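Local coordinates for protein catechol 1,2-dioxygenase (Acinetobacter sp., PDB 1DMH) that catalyses the iron(III)-dependent intradiol cleavage of catechol by molecular oxygen to cis,cis-muconate, an early step of the beta-ketoadipate pathway, and works as a homodimer, at residues A[101-106]-A[233-238]; A[151-156]-A[225-230]; A[216-221]-A[249-254]. All coordinates share one frame; numbering follows the deposited sequence.

In the fold
All three contacts reach one mixed beta-sheet, two of them by laying a loop against it. The start of strand 220-230 belongs to contact 3, its end to contact 2, and strand 237-243, which pairs with it, begins in contact 1. Contacts 1 and 2 are neighbours, their centres about 9 Å apart; the centre of contact 3 lies about 23 Å from that of contact 1, though Ile105 touches Ala254, and about 24 Å from that of contact 2. Along the chain contact 2 is nested within the loop closed by contact 1, whereas contact 3 alternates with both. Contacts 2 and 3 both approach 4-methylcatechol, one through the iron ligand His226, the other through Arg221 and Phe253 of a facing loop.

Contact 1: residues A[101-106]-A[233-238]; sequences TPRTIE and GHRKLT
Thr101 meets Leu237 through methyl groups: with CG2 anti to its backbone N, Thr101 lays that carbon 3.9 Å from Leu237 CD1, the two side chains crossing at about a right angle. Its hydroxyl is engaged by the backbone N of Lys291. The chain then passes Thr238 at Arg103, where Arg103 CA lies 3.3 Å from Thr238 O in a C-H...O contact. A bend about the CG-CD bond (chi3 55°) brings Arg103 NH2 to 4.1 Å from Arg235 NH2, with the guanidinium planes 83° apart. Asp89 and Asp92 of helix 80-94 form salt bridges to Arg103, and Asp92 makes another to Arg235. At Thr104 comes the direct hydrogen bond of the contact, from Thr104 N to Thr238 O at 3.1 Å, which ties the loop to strand 237-243. The Thr104 CB points away from Thr238, and OG1 bonds to Ala256 O. Glu106 finishes the segment. Glu106 CB sits 3.8 Å from Thr238 CG2, while the extended chain carries the carboxylate to a water that donates to Glu106 OE1 at 2.7 Å and is also hydrogen-bonded to Thr238 OG1 at 2.7 Å. Arg308 forms a salt bridge to the same OE1. The loop between helix 80-94 and strand 111-112 is thus joined to segment 233-238 by one backbone bond, one water bridge and methyl packing, and the shared aspartate probably offsets the repulsion that two neighbouring arginines would otherwise feel in this buried place.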
loop_
_atom_site.group_PDB
_atom_site.type_symbol
_atom_site.label_atom_id
_atom_site.label_comp_id
_atom_site.label_asym_id
_atom_site.label_seq_id
_atom_site.Cartn_x
_atom_site.Cartn_y
_atom_site.Cartn_z
ATOM N N THR A 101 -22.663 22.570 13.897
ATOM C CA THR A 101 -21.618 21.790 14.555
ATOM C C THR A 101 -20.714 21.314 13.421
ATOM O O THR A 101 -21.152 20.560 12.568
ATOM C CB THR A 101 -22.187 20.567 15.303
ATOM O OG1 THR A 101 -23.026 21.008 16.380
ATOM C CG2 THR A 101 -21.061 19.720 15.859
ATOM N N PRO A 102 -19.434 21.728 13.425
ATOM C CA PRO A 102 -18.415 21.395 12.424
ATOM C C PRO A 102 -18.167 19.905 12.321
ATOM O O PRO A 102 -18.109 19.227 13.340
ATOM C CB PRO A 102 -17.161 22.092 12.962
ATOM C CG PRO A 102 -17.708 23.208 13.801
ATOM C CD PRO A 102 -18.810 22.493 14.518
ATOM N N ARG A 103 -18.008 19.400 11.100
ATOM C CA ARG A 103 -17.698 17.987 10.915
ATOM C C ARG A 103 -16.199 17.830 11.114
ATOM O O ARG A 103 -15.455 18.805 11.037
ATOM C CB ARG A 103 -18.001 17.534 9.477
ATOM C CG ARG A 103 -17.253 18.338 8.405
ATOM C CD ARG A 103 -17.225 17.615 7.067
ATOM N NE ARG A 103 -18.554 17.252 6.580
ATOM C CZ ARG A 103 -19.419 18.098 6.028
ATOM N NH1 ARG A 103 -19.098 19.374 5.862
ATOM N NH2 ARG A 103 -20.607 17.657 5.619
ATOM N N THR A 104 -15.751 16.620 11.412
ATOM C CA THR A 104 -14.313 16.379 11.419
ATOM C C THR A 104 -14.122 14.892 11.159
ATOM O O THR A 104 -15.111 14.180 10.987
ATOM C CB THR A 104 -13.523 16.931 12.669
ATOM O OG1 THR A 104 -12.131 16.952 12.312
ATOM C CG2 THR A 104 -13.689 16.078 13.917
ATOM N N ILE A 105 -12.886 14.407 11.121
ATOM C CA ILE A 105 -12.697 13.018 10.714
ATOM C C ILE A 105 -13.233 11.918 11.615
ATOM O O ILE A 105 -13.302 12.042 12.840
ATOM C CB ILE A 105 -11.195 12.712 10.329
ATOM C CG1 ILE A 105 -10.321 12.502 11.583
ATOM C CG2 ILE A 105 -10.652 13.865 9.461
ATOM C CD1 ILE A 105 -8.906 12.022 11.258
ATOM N N GLU A 106 -13.645 10.842 10.968
ATOM C CA GLU A 106 -14.176 9.693 11.658
ATOM C C GLU A 106 -13.041 8.925 12.312
ATOM O O GLU A 106 -13.176 8.456 13.434
ATOM C CB GLU A 106 -14.914 8.784 10.655
ATOM C CG GLU A 106 -15.444 7.485 11.236
ATOM C CD GLU A 106 -16.146 6.635 10.185
ATOM O OE1 GLU A 106 -16.687 7.195 9.202
ATOM O OE2 GLU A 106 -16.176 5.403 10.348
ATOM N N GLY A 233 -34.839 12.935 8.685
ATOM C CA GLY A 233 -34.853 14.263 8.097
ATOM C C GLY A 233 -33.534 15.024 8.123
ATOM O O GLY A 233 -33.431 16.125 7.574
ATOM N N HIS A 234 -32.509 14.456 8.749
ATOM C CA HIS A 234 -31.220 15.157 8.816
ATOM C C HIS A 234 -30.084 14.299 8.301
ATOM O O HIS A 234 -30.197 13.058 8.230
ATOM C CB HIS A 234 -30.886 15.570 10.251
ATOM C CG HIS A 234 -31.857 16.533 10.847
ATOM N ND1 HIS A 234 -33.114 16.156 11.268
ATOM C CD2 HIS A 234 -31.768 17.867 11.069
ATOM C CE1 HIS A 234 -33.755 17.216 11.726
ATOM N NE2 HIS A 234 -32.962 18.268 11.616
ATOM N N ARG A 235 -28.994 14.969 7.944
ATOM C CA ARG A 235 -27.808 14.272 7.454
ATOM C C ARG A 235 -27.070 13.698 8.663
ATOM O O ARG A 235 -27.208 14.198 9.785
ATOM C CB ARG A 235 -26.891 15.236 6.683
ATOM C CG ARG A 235 -27.577 15.918 5.485
ATOM C CD ARG A 235 -26.583 16.713 4.635
ATOM N NE ARG A 235 -25.894 17.738 5.410
ATOM C CZ ARG A 235 -24.902 18.491 4.941
ATOM N NH1 ARG A 235 -24.468 18.347 3.686
ATOM N NH2 ARG A 235 -24.338 19.395 5.734
ATOM N N LYS A 236 -26.302 12.640 8.442
ATOM C CA LYS A 236 -25.556 12.026 9.536
ATOM C C LYS A 236 -24.328 12.895 9.834
ATOM O O LYS A 236 -23.550 13.248 8.926
ATOM C CB LYS A 236 -25.135 10.620 9.156
ATOM C CG LYS A 236 -24.502 9.862 10.259
ATOM C CD LYS A 236 -24.144 8.497 9.722
ATOM C CE LYS A 236 -23.654 7.593 10.833
ATOM N NZ LYS A 236 -23.565 6.185 10.333
ATOM N N LEU A 237 -24.172 13.257 11.106
ATOM C CA LEU A 237 -23.066 14.117 11.532
ATOM C C LEU A 237 -21.916 13.266 12.045
ATOM O O LEU A 237 -22.121 12.360 12.841
ATOM C CB LEU A 237 -23.511 15.040 12.692
ATOM C CG LEU A 237 -22.869 16.399 13.039
ATOM C CD1 LEU A 237 -23.015 16.589 14.515
ATOM C CD2 LEU A 237 -21.459 16.529 12.562
ATOM N N THR A 238 -20.705 13.553 11.585
ATOM C CA THR A 238 -19.519 12.865 12.076
ATOM C C THR A 238 -18.656 13.971 12.668
ATOM O O THR A 238 -18.348 14.945 11.981
ATOM C CB THR A 238 -18.711 12.175 10.947
ATOM O OG1 THR A 238 -19.507 11.133 10.377
ATOM C CG2 THR A 238 -17.376 11.583 11.488
HETATM O O HOH W 1 -18.266 9.359 8.737
#

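Contact 2: residues A[151-156]-A[225-230]; sequences AKVEIW and IHYFVS. With FE (Fe (III) ion), chain C; MCT (4-methylcatechol), chain D.
His226, an iron ligand of the intradiol dioxygenase active site, is stacked against Trp156 where antiparallel strands 152-157 and 220-230 run side by side. The imidazole and the five-membered ring of the indole form an offset stack, planes only 8° apart and centroids separated by 4.3 Å, and Trp156 NE1 lies over the imidazole face. Trp156 reaches this place because its CG stands between the backbone N and the carbonyl carbon (chi1 68°), which folds the indole across the neighbouring strand. His226 NE2 binds the iron(III) ion at 2.1 Å; Tyr164 and His224 are further protein ligands, and both oxygens of 4-methylcatechol coordinate the same metal. Farther along this face the indole turns its edge to Phe228, with centroids 5.0 Å apart and planes at 53°. Tyr110 also meets both Trp156 and Phe228 edge-to-face.

The ladder beneath these rings has hydrogen-bonded pairs at Lys152-Ser230, Glu154-Phe228 and Trp156-His226. Phe228 O takes a nearly straight bond from Glu154 N, and His226 N donates to Trp156 O at 3.0 Å; the return bond from Trp156 N to His226 O is weak. On the opposite face, Val153 CG1 comes to the edge of the Tyr227 ring, 3.8 Å from Tyr227 CD2, and Ile155 CD1 lies 3.9 Å from Tyr227 CE2. At the far end one water donates to Glu154 OE2 and Lys152 O and accepts from Ser230 OG, while Glu154 OE1 is hydrogen-bonded to the hydroxyl of Tyr110.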
loop_
_atom_site.group_PDB
_atom_site.type_symbol
_atom_site.label_atom_id
_atom_site.label_comp_id
_atom_site.label_asym_id
_atom_site.label_seq_id
_atom_site.Cartn_x
_atom_site.Cartn_y
_atom_site.Cartn_z
ATOM N N ALA A 151 -32.964 11.082 18.471
ATOM C CA ALA A 151 -31.784 11.149 17.613
ATOM C C ALA A 151 -30.857 10.055 18.141
ATOM O O ALA A 151 -30.882 9.739 19.336
ATOM C CB ALA A 151 -31.120 12.528 17.737
ATOM N N LYS A 152 -30.050 9.445 17.283
ATOM C CA LYS A 152 -29.140 8.403 17.774
ATOM C C LYS A 152 -27.731 8.977 17.867
ATOM O O LYS A 152 -27.140 9.370 16.855
ATOM C CB LYS A 152 -29.123 7.218 16.835
ATOM C CG LYS A 152 -28.246 6.044 17.253
ATOM C CD LYS A 152 -28.463 4.971 16.210
ATOM C CE LYS A 152 -27.824 3.659 16.540
ATOM N NZ LYS A 152 -28.380 2.588 15.646
ATOM N N VAL A 153 -27.219 9.034 19.089
ATOM C CA VAL A 153 -25.897 9.574 19.349
ATOM C C VAL A 153 -24.948 8.404 19.589
ATOM O O VAL A 153 -25.147 7.635 20.535
ATOM C CB VAL A 153 -25.902 10.475 20.614
ATOM C CG1 VAL A 153 -24.514 11.076 20.840
ATOM C CG2 VAL A 153 -26.952 11.590 20.474
ATOM N N GLU A 154 -23.942 8.248 18.731
ATOM C CA GLU A 154 -22.966 7.183 18.911
ATOM C C GLU A 154 -21.640 7.776 19.375
ATOM O O GLU A 154 -21.101 8.663 18.733
ATOM C CB GLU A 154 -22.759 6.423 17.614
ATOM C CG GLU A 154 -24.037 5.815 17.114
ATOM C CD GLU A 154 -23.825 4.995 15.865
ATOM O OE1 GLU A 154 -23.110 3.974 15.930
ATOM O OE2 GLU A 154 -24.373 5.382 14.820
ATOM N N ILE A 155 -21.130 7.261 20.491
ATOM C CA ILE A 155 -19.901 7.745 21.093
ATOM C C ILE A 155 -18.885 6.635 21.295
ATOM O O ILE A 155 -19.235 5.525 21.700
ATOM C CB ILE A 155 -20.204 8.373 22.468
ATOM C CG1 ILE A 155 -21.340 9.393 22.313
ATOM C CG2 ILE A 155 -18.950 9.032 23.045
ATOM C CD1 ILE A 155 -21.632 10.157 23.561
ATOM N N TRP A 156 -17.623 6.912 20.999
ATOM C CA TRP A 156 -16.594 5.912 21.237
ATOM C C TRP A 156 -15.333 6.678 21.549
ATOM O O TRP A 156 -15.140 7.776 21.033
ATOM C CB TRP A 156 -16.447 4.937 20.034
ATOM C CG TRP A 156 -15.893 5.437 18.696
ATOM C CD1 TRP A 156 -14.629 5.243 18.204
ATOM C CD2 TRP A 156 -16.610 6.153 17.680
ATOM N NE1 TRP A 156 -14.516 5.792 16.946
ATOM C CE2 TRP A 156 -15.717 6.357 16.600
ATOM C CE3 TRP A 156 -17.925 6.644 17.577
ATOM C CZ2 TRP A 156 -16.090 7.032 15.433
ATOM C CZ3 TRP A 156 -18.301 7.320 16.417
ATOM C CH2 TRP A 156 -17.382 7.505 15.359
ATOM N N ILE A 225 -13.073 12.570 21.951
ATOM C CA ILE A 225 -14.230 11.673 22.001
ATOM C C ILE A 225 -14.952 11.769 20.654
ATOM O O ILE A 225 -15.246 12.865 20.188
ATOM C CB ILE A 225 -15.179 12.095 23.139
ATOM C CG1 ILE A 225 -14.432 11.987 24.479
ATOM C CG2 ILE A 225 -16.448 11.227 23.124
ATOM C CD1 ILE A 225 -15.167 12.611 25.657
ATOM N N HIS A 226 -15.218 10.624 20.034
ATOM C CA HIS A 226 -15.885 10.569 18.727
ATOM C C HIS A 226 -17.411 10.565 18.843
ATOM O O HIS A 226 -17.959 10.021 19.792
ATOM C CB HIS A 226 -15.494 9.280 17.999
ATOM C CG HIS A 226 -14.055 9.214 17.609
ATOM N ND1 HIS A 226 -13.584 9.723 16.411
ATOM C CD2 HIS A 226 -12.978 8.711 18.260
ATOM C CE1 HIS A 226 -12.276 9.530 16.344
ATOM N NE2 HIS A 226 -11.887 8.920 17.450
ATOM N N TYR A 227 -18.073 11.149 17.846
ATOM C CA TYR A 227 -19.524 11.174 17.764
ATOM C C TYR A 227 -20.035 10.876 16.348
ATOM O O TYR A 227 -19.439 11.308 15.353
ATOM C CB TYR A 227 -20.098 12.564 18.064
ATOM C CG TYR A 227 -20.122 13.034 19.490
ATOM C CD1 TYR A 227 -18.977 13.554 20.098
ATOM C CD2 TYR A 227 -21.311 13.003 20.216
ATOM C CE1 TYR A 227 -19.018 14.044 21.409
ATOM C CE2 TYR A 227 -21.377 13.482 21.521
ATOM C CZ TYR A 227 -20.234 14.005 22.113
ATOM O OH TYR A 227 -20.312 14.502 23.391
ATOM N N PHE A 228 -21.153 10.150 16.297
ATOM C CA PHE A 228 -21.943 9.919 15.087
ATOM C C PHE A 228 -23.305 10.367 15.652
ATOM O O PHE A 228 -23.678 9.977 16.761
ATOM C CB PHE A 228 -22.096 8.450 14.711
ATOM C CG PHE A 228 -21.124 7.964 13.686
ATOM C CD1 PHE A 228 -20.518 8.831 12.782
ATOM C CD2 PHE A 228 -20.833 6.622 13.611
ATOM C CE1 PHE A 228 -19.619 8.343 11.813
ATOM C CE2 PHE A 228 -19.941 6.121 12.654
ATOM C CZ PHE A 228 -19.333 6.985 11.753
ATOM N N VAL A 229 -24.013 11.229 14.941
ATOM C CA VAL A 229 -25.346 11.597 15.374
ATOM C C VAL A 229 -26.212 11.482 14.118
ATOM O O VAL A 229 -25.896 12.058 13.068
ATOM C CB VAL A 229 -25.441 13.048 15.922
ATOM C CG1 VAL A 229 -26.874 13.321 16.446
ATOM C CG2 VAL A 229 -24.434 13.249 17.053
ATOM N N SER A 230 -27.274 10.694 14.205
ATOM C CA SER A 230 -28.198 10.570 13.083
ATOM C C SER A 230 -29.653 10.713 13.573
ATOM O O SER A 230 -29.964 10.444 14.747
ATOM C CB SER A 230 -27.986 9.243 12.337
ATOM O OG SER A 230 -28.135 8.125 13.168
HETATM FE FE FE C . -9.933 8.555 18.105
HETATM C C1 MCT D . -6.691 8.283 14.225
HETATM C C2 MCT D . -7.985 8.749 14.515
HETATM C C3 MCT D . -8.509 8.507 15.801
HETATM O O3 MCT D . -9.769 8.958 16.100
HETATM C C4 MCT D . -7.787 7.831 16.770
HETATM O O4 MCT D . -8.345 7.627 18.008
HETATM C C5 MCT D . -6.524 7.367 16.511
HETATM C C6 MCT D . -5.948 7.610 15.163
HETATM C C MCT D . -6.098 8.532 12.825
HETATM O O HOH W 2 -25.680 7.679 14.658
HETATM O O HOH W 3 -9.292 7.234 15.988
#

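Contact 3: residues A[216-221]-A[249-254]; sequences GRHGNR and TYDDFA. With MCT (4-methylcatechol), chain D.
Arg221 and Asp252 lie nearly coplanar, guanidinium and carboxylate 8° apart, in a side-on salt bridge. Arg221 NE reaches Asp252 OD1 at 2.9 Å and Arg221 NH2 reaches Asp252 OD2 at 2.7 Å, both on the syn side. Asp252 CG is anti to its backbone N (chi1 177°), which carries the carboxylate out to the guanidinium edge. Asp252 OD1 also accepts from Ala254 N, closing an Asx turn; that donor comes from above the carboxylate plane, on the face opposite the one from which NE arrives. Two donors on OD1, with Ala256 N bonded to OD2, fix the carboxylate, which in turn orients the arginine. Ala254 CB lies over one face of the guanidinium, while Arg221 NH1, at its edge, makes a weak hydrogen bond of 2.9 Å to O3 of 4-methylcatechol, an oxygen bound to the iron.

Phe253 stands across Arg221 at about a right angle, its ring plane 75° from the guanidinium. Arg221 CG meets the ring edge 3.4 Å from Phe253 CE1, and Phe253 CZ approaches the methyl carbon of 4-methylcatechol (C) at 4.0 Å, so that Phe253 lines the pocket beside the methyl group. The backbone of Phe253 is held by Phe253 N bonding to Asn220 O at 2.9 Å. His218 is braced within its own segment: ND1 accepts from Asn220 N in the imidazole plane.

The contact joins the start of strand 220-230 to the loop before strand 262-268. Phe253 packs on Leu212 of helix 207-214 and Leu73 of helix 71-77, and Arg217 hydrogen-bonds to Ala18 O of the second subunit.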
loop_
_atom_site.group_PDB
_atom_site.type_symbol
_atom_site.label_atom_id
_atom_site.label_comp_id
_atom_site.label_asym_id
_atom_site.label_seq_id
_atom_site.Cartn_x
_atom_site.Cartn_y
_atom_site.Cartn_z
ATOM N N GLY A 216 9.955 14.398 10.022
ATOM C CA GLY A 216 10.214 15.191 11.219
ATOM C C GLY A 216 8.944 15.483 12.004
ATOM O O GLY A 216 8.857 16.487 12.710
ATOM N N ARG A 217 7.959 14.592 11.893
ATOM C CA ARG A 217 6.675 14.767 12.559
ATOM C C ARG A 217 6.389 13.729 13.638
ATOM O O ARG A 217 6.936 12.613 13.613
ATOM C CB ARG A 217 5.561 14.732 11.513
ATOM C CG ARG A 217 5.579 15.881 10.529
ATOM C CD ARG A 217 4.450 15.687 9.515
ATOM N NE ARG A 217 3.202 15.419 10.221
ATOM C CZ ARG A 217 2.146 14.826 9.687
ATOM N NH1 ARG A 217 2.173 14.438 8.423
ATOM N NH2 ARG A 217 1.092 14.552 10.441
ATOM N N HIS A 218 5.535 14.092 14.592
ATOM C CA HIS A 218 5.163 13.165 15.658
ATOM C C HIS A 218 3.880 12.453 15.244
ATOM O O HIS A 218 3.208 12.886 14.299
ATOM C CB HIS A 218 4.942 13.919 16.980
ATOM C CG HIS A 218 3.773 14.846 16.961
ATOM N ND1 HIS A 218 2.466 14.402 17.028
ATOM C CD2 HIS A 218 3.706 16.195 16.866
ATOM C CE1 HIS A 218 1.646 15.438 16.981
ATOM N NE2 HIS A 218 2.374 16.538 16.881
ATOM N N GLY A 219 3.531 11.379 15.949
ATOM C CA GLY A 219 2.324 10.652 15.617
ATOM C C GLY A 219 1.289 10.679 16.718
ATOM O O GLY A 219 0.623 9.682 16.950
ATOM N N ASN A 220 1.129 11.827 17.371
ATOM C CA ASN A 220 0.184 11.970 18.478
ATOM C C ASN A 220 -1.118 12.698 18.210
ATOM O O ASN A 220 -1.179 13.626 17.404
ATOM C CB ASN A 220 0.866 12.688 19.627
ATOM C CG ASN A 220 2.118 11.986 20.068
ATOM O OD1 ASN A 220 2.086 10.820 20.473
ATOM N ND2 ASN A 220 3.242 12.684 19.977
ATOM N N ARG A 221 -2.157 12.276 18.929
ATOM C CA ARG A 221 -3.468 12.907 18.852
ATOM C C ARG A 221 -3.839 13.345 20.263
ATOM O O ARG A 221 -3.509 12.663 21.237
ATOM C CB ARG A 221 -4.566 11.924 18.380
ATOM C CG ARG A 221 -4.367 11.284 16.995
ATOM C CD ARG A 221 -5.716 11.048 16.353
ATOM N NE ARG A 221 -6.354 12.349 16.184
ATOM C CZ ARG A 221 -7.640 12.560 15.942
ATOM N NH1 ARG A 221 -8.484 11.539 15.828
ATOM N NH2 ARG A 221 -8.091 13.815 15.874
ATOM N N THR A 249 -3.695 19.638 21.383
ATOM C CA THR A 249 -4.938 20.205 20.905
ATOM C C THR A 249 -4.776 20.844 19.537
ATOM O O THR A 249 -5.549 20.584 18.633
ATOM C CB THR A 249 -5.469 21.255 21.880
ATOM O OG1 THR A 249 -5.722 20.628 23.133
ATOM C CG2 THR A 249 -6.758 21.855 21.369
ATOM N N TYR A 250 -3.762 21.674 19.371
ATOM C CA TYR A 250 -3.597 22.334 18.087
ATOM C C TYR A 250 -2.407 21.791 17.319
ATOM O O TYR A 250 -1.794 22.498 16.513
ATOM C CB TYR A 250 -3.461 23.849 18.289
ATOM C CG TYR A 250 -4.619 24.442 19.059
ATOM C CD1 TYR A 250 -5.819 24.774 18.414
ATOM C CD2 TYR A 250 -4.557 24.585 20.452
ATOM C CE1 TYR A 250 -6.937 25.232 19.138
ATOM C CE2 TYR A 250 -5.669 25.042 21.189
ATOM C CZ TYR A 250 -6.851 25.361 20.527
ATOM O OH TYR A 250 -7.942 25.803 21.259
ATOM N N ASP A 251 -2.087 20.525 17.552
ATOM C CA ASP A 251 -0.957 19.932 16.885
ATOM C C ASP A 251 -1.213 18.442 16.770
ATOM O O ASP A 251 -0.379 17.605 17.104
ATOM C CB ASP A 251 0.311 20.257 17.682
ATOM C CG ASP A 251 1.573 19.758 17.013
ATOM O OD1 ASP A 251 1.589 19.608 15.767
ATOM O OD2 ASP A 251 2.569 19.547 17.742
ATOM N N ASP A 252 -2.404 18.141 16.284
ATOM C CA ASP A 252 -2.892 16.782 16.079
ATOM C C ASP A 252 -2.211 16.224 14.812
ATOM O O ASP A 252 -2.192 16.905 13.793
ATOM C CB ASP A 252 -4.409 16.908 15.926
ATOM C CG ASP A 252 -5.098 15.616 15.641
ATOM O OD1 ASP A 252 -4.509 14.524 15.787
ATOM O OD2 ASP A 252 -6.289 15.708 15.276
ATOM N N PHE A 253 -1.656 15.014 14.863
ATOM C CA PHE A 253 -1.008 14.478 13.672
ATOM C C PHE A 253 -2.041 14.162 12.566
ATOM O O PHE A 253 -1.687 14.032 11.393
ATOM C CB PHE A 253 -0.180 13.209 14.000
ATOM C CG PHE A 253 -0.909 11.895 13.769
ATOM C CD1 PHE A 253 -1.755 11.354 14.735
ATOM C CD2 PHE A 253 -0.735 11.194 12.566
ATOM C CE1 PHE A 253 -2.421 10.111 14.495
ATOM C CE2 PHE A 253 -1.392 9.972 12.328
ATOM C CZ PHE A 253 -2.235 9.432 13.297
ATOM N N ALA A 254 -3.314 14.049 12.956
ATOM C CA ALA A 254 -4.388 13.762 12.000
ATOM C C ALA A 254 -5.145 15.023 11.590
ATOM O O ALA A 254 -6.154 14.937 10.882
ATOM C CB ALA A 254 -5.360 12.740 12.591
HETATM C C1 MCT D . -6.691 8.283 14.225
HETATM C C2 MCT D . -7.985 8.749 14.515
HETATM C C3 MCT D . -8.509 8.507 15.801
HETATM O O3 MCT D . -9.769 8.958 16.100
HETATM C C4 MCT D . -7.787 7.831 16.770
HETATM O O4 MCT D . -8.345 7.627 18.008
HETATM C C5 MCT D . -6.524 7.367 16.511
HETATM C C6 MCT D . -5.948 7.610 15.163
HETATM C C MCT D . -6.098 8.532 12.825
#